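Local coordinates for protein peptidase M28 (Shewanella amazonensis SB2B, PDB 3IIB) that probably acts as a zinc-dependent carboxypeptidase or dipeptidase of the M28 family, cleaving short peptides, at residues R140-K145 against D393-F398. Numbering follows the deposited sequence.
Sequences RHRDGK and DGSDYF
A type I beta turn, His141 to Gly144, meets the loop after strand 387-392 through Arg142 and Gly394. Arg142 O accepts from Gly394 N at 2.8 Å, the N-H lying in the carbonyl plane on a lone pair. The Asx turn of Asp393 shapes the loop there: its OD1 accepts from Ser395 N at 2.9 Å, with an N-H...O angle of 164°. Arg142 and Asp393 cross at about a right angle, CG against CG at 3.8 Å; their charged ends do not touch, and water 2 links Arg142 NH1 to Asp393 OD2. Farther along, Arg140 CG, anti to the backbone N (chi1 -175°), lies 3.1 Å from Ser395 O, and NH1 donates a hydrogen bond to that oxygen at 2.9 Å, tilted 25° from the carbonyl plane; NH1 also forms a salt bridge with Asp399. Gly144 CA abuts the edge of the Phe398 ring, 3.9 Å from CE2, while Tyr397 CD2 lies over the centre of one ring face. The Phe398 side chain is about 7 Å from a zinc ion. The turn leads into helix 145-163, whose Tyr147 stacks on Phe398, so the contact ties the start of that helix to the loop following strand 387-392.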
ATOM      1  N   ARG A 140      -3.477  12.674 -10.996  1.00  9.76           N
ATOM      2  CA  ARG A 140      -3.405  13.322  -9.689  1.00  9.40           C
ATOM      3  C   ARG A 140      -3.614  14.828  -9.831  1.00 10.06           C
ATOM      4  O   ARG A 140      -2.890  15.475 -10.606  1.00  9.41           O
ATOM      5  CB  ARG A 140      -2.020  13.064  -9.079  1.00 13.39           C
ATOM      6  CG  ARG A 140      -1.861  13.579  -7.658  1.00 13.52           C
ATOM      7  CD  ARG A 140      -0.420  13.398  -7.122  1.00 18.11           C
ATOM      8  NE  ARG A 140      -0.013  12.010  -7.252  1.00 15.07           N
ATOM      9  CZ  ARG A 140      -0.362  11.025  -6.430  1.00 14.59           C
ATOM     10  NH1 ARG A 140      -1.076  11.255  -5.369  1.00 16.52           N
ATOM     11  NH2 ARG A 140       0.052   9.790  -6.670  1.00 17.04           N
ATOM     12  N   HIS A 141      -4.539  15.373  -9.039  1.00  9.96           N
ATOM     13  CA  HIS A 141      -4.841  16.815  -9.010  1.00  9.70           C
ATOM     14  C   HIS A 141      -5.234  17.252  -7.622  1.00 10.93           C
ATOM     15  O   HIS A 141      -5.928  16.542  -6.889  1.00  8.20           O
ATOM     16  CB  HIS A 141      -5.982  17.146  -9.962  1.00 12.83           C
ATOM     17  CG  HIS A 141      -5.638  16.949 -11.399  1.00 14.89           C
ATOM     18  ND1 HIS A 141      -4.968  17.907 -12.132  1.00 26.15           N
ATOM     19  CD2 HIS A 141      -5.858  15.910 -12.242  1.00 17.18           C
ATOM     20  CE1 HIS A 141      -4.784  17.459 -13.364  1.00 28.18           C
ATOM     21  NE2 HIS A 141      -5.321  16.255 -13.459  1.00 21.21           N
ATOM     22  N   ARG A 142      -4.835  18.464  -7.258  1.00  8.60           N
ATOM     23  CA  ARG A 142      -5.222  19.006  -5.961  1.00  9.28           C
ATOM     24  C   ARG A 142      -6.718  19.014  -5.749  1.00 11.25           C
ATOM     25  O   ARG A 142      -7.196  18.741  -4.634  1.00 10.02           O
ATOM     26  CB  ARG A 142      -4.696  20.432  -5.852  1.00 12.57           C
ATOM     27  CG  ARG A 142      -5.043  21.114  -4.611  1.00 14.22           C
ATOM     28  CD  ARG A 142      -4.199  22.342  -4.402  1.00 16.44           C
ATOM     29  NE  ARG A 142      -4.572  23.427  -5.286  1.00 16.66           N
ATOM     30  CZ  ARG A 142      -4.236  24.706  -5.093  1.00 17.22           C
ATOM     31  NH1 ARG A 142      -3.556  25.074  -4.016  1.00 16.84           N
ATOM     32  NH2 ARG A 142      -4.624  25.621  -5.968  1.00 19.67           N
ATOM     33  N   ASP A 143      -7.465  19.298  -6.816  1.00  9.82           N
ATOM     34  CA  ASP A 143      -8.908  19.402  -6.731  1.00 11.58           C
ATOM     35  C   ASP A 143      -9.630  18.130  -7.074  1.00 11.79           C
ATOM     36  O   ASP A 143     -10.859  18.129  -7.103  1.00 11.22           O
ATOM     37  CB  ASP A 143      -9.422  20.558  -7.612  1.00  9.56           C
ATOM     38  CG  ASP A 143      -9.149  20.356  -9.104  1.00 20.36           C
ATOM     39  OD1 ASP A 143      -8.718  19.258  -9.535  1.00 20.18           O
ATOM     40  OD2 ASP A 143      -9.359  21.335  -9.859  1.00 27.74           O
ATOM     41  N   GLY A 144      -8.884  17.052  -7.347  1.00 11.60           N
ATOM     42  CA  GLY A 144      -9.491  15.755  -7.617  1.00 11.11           C
ATOM     43  C   GLY A 144     -10.169  15.634  -8.950  1.00 12.61           C
ATOM     44  O   GLY A 144     -10.965  14.713  -9.138  1.00 13.07           O
ATOM     45  N   LYS A 145      -9.822  16.506  -9.906  1.00 10.74           N
ATOM     46  CA  LYS A 145     -10.500  16.527 -11.190  1.00 11.75           C
ATOM     47  C   LYS A 145     -10.206  15.267 -12.014  1.00 12.41           C
ATOM     48  O   LYS A 145     -11.022  14.899 -12.859  1.00 11.03           O
ATOM     49  CB  LYS A 145     -10.185  17.799 -12.003  1.00 13.11           C
ATOM     50  CG  LYS A 145      -8.798  17.879 -12.557  1.00 20.84           C
ATOM     51  CD  LYS A 145      -8.571  19.122 -13.418  1.00 25.00           C
ATOM     52  CE  LYS A 145      -8.312  20.369 -12.563  1.00 30.24           C
ATOM     53  NZ  LYS A 145      -7.101  20.286 -11.668  1.00 25.87           N
ATOM     54  N   ASP A 393      -6.962  20.473  -0.239  1.00  6.59           N
ATOM     55  CA  ASP A 393      -5.895  19.880  -1.057  1.00  6.25           C
ATOM     56  C   ASP A 393      -6.023  18.355  -1.012  1.00  6.83           C
ATOM     57  O   ASP A 393      -5.753  17.715   0.015  1.00  9.24           O
ATOM     58  CB  ASP A 393      -4.513  20.321  -0.588  1.00  9.93           C
ATOM     59  CG  ASP A 393      -3.383  19.817  -1.496  1.00 12.43           C
ATOM     60  OD1 ASP A 393      -3.476  18.732  -2.104  1.00 11.48           O
ATOM     61  OD2 ASP A 393      -2.380  20.542  -1.604  1.00 12.01           O
ATOM     62  N   GLY A 394      -6.479  17.781  -2.123  1.00  7.31           N
ATOM     63  CA  GLY A 394      -6.631  16.345  -2.210  1.00  6.75           C
ATOM     64  C   GLY A 394      -5.605  15.665  -3.097  1.00  6.25           C
ATOM     65  O   GLY A 394      -5.896  14.596  -3.714  1.00  5.52           O
ATOM     66  N   SER A 395      -4.422  16.253  -3.218  1.00  7.56           N
ATOM     67  CA  SER A 395      -3.392  15.663  -4.114  1.00  8.86           C
ATOM     68  C   SER A 395      -3.107  14.199  -3.799  1.00  9.35           C
ATOM     69  O   SER A 395      -2.863  13.425  -4.719  1.00  8.80           O
ATOM     70  CB  SER A 395      -2.075  16.424  -4.028  1.00 11.15           C
ATOM     71  OG  SER A 395      -2.248  17.733  -4.527  1.00 11.10           O
ATOM     72  N   ASP A 396      -3.123  13.837  -2.506  1.00  8.29           N
ATOM     73  CA  ASP A 396      -2.853  12.453  -2.086  1.00  8.93           C
ATOM     74  C   ASP A 396      -4.123  11.637  -1.780  1.00  8.64           C
ATOM     75  O   ASP A 396      -4.032  10.453  -1.502  1.00  8.91           O
ATOM     76  CB  ASP A 396      -1.904  12.413  -0.887  1.00 11.50           C
ATOM     77  CG  ASP A 396      -2.521  12.964   0.391  1.00 19.41           C
ATOM     78  OD1 ASP A 396      -3.486  13.785   0.303  1.00 19.56           O
ATOM     79  OD2 ASP A 396      -1.999  12.613   1.493  1.00 26.95           O
ATOM     80  N   TYR A 397      -5.297  12.257  -1.874  1.00  6.64           N
ATOM     81  CA  TYR A 397      -6.535  11.633  -1.389  1.00  5.72           C
ATOM     82  C   TYR A 397      -6.853  10.330  -2.112  1.00  6.27           C
ATOM     83  O   TYR A 397      -7.220   9.333  -1.475  1.00  6.60           O
ATOM     84  CB  TYR A 397      -7.673  12.627  -1.576  1.00  7.63           C
ATOM     85  CG  TYR A 397      -9.023  12.188  -1.085  1.00  5.69           C
ATOM     86  CD1 TYR A 397      -9.332  12.208   0.266  1.00  9.92           C
ATOM     87  CD2 TYR A 397     -10.006  11.801  -1.993  1.00  5.69           C
ATOM     88  CE1 TYR A 397     -10.613  11.856   0.705  1.00  5.83           C
ATOM     89  CE2 TYR A 397     -11.268  11.398  -1.552  1.00  5.23           C
ATOM     90  CZ  TYR A 397     -11.558  11.459  -0.204  1.00  5.54           C
ATOM     91  OH  TYR A 397     -12.798  11.104   0.254  1.00  7.48           O
ATOM     92  N   PHE A 398      -6.705  10.327  -3.425  1.00  5.92           N
ATOM     93  CA  PHE A 398      -7.022   9.133  -4.211  1.00  4.53           C
ATOM     94  C   PHE A 398      -5.933   8.074  -4.222  1.00  3.60           C
ATOM     95  O   PHE A 398      -6.077   7.029  -4.884  1.00  5.72           O
ATOM     96  CB  PHE A 398      -7.516   9.533  -5.616  1.00  5.87           C
ATOM     97  CG  PHE A 398      -8.829  10.307  -5.578  1.00  5.23           C
ATOM     98  CD1 PHE A 398     -10.010   9.666  -5.215  1.00  7.77           C
ATOM     99  CD2 PHE A 398      -8.860  11.653  -5.794  1.00  6.02           C
ATOM    100  CE1 PHE A 398     -11.191  10.340  -5.131  1.00  5.47           C
ATOM    101  CE2 PHE A 398     -10.039  12.339  -5.720  1.00  9.37           C
ATOM    102  CZ  PHE A 398     -11.222  11.678  -5.362  1.00  7.70           C
TER
HETATM  103  O   HOH W   1      -6.150  13.742  -6.901  1.00  8.85           O
HETATM  104  O   HOH W   2      -2.695  23.456  -1.629  1.00 21.20           O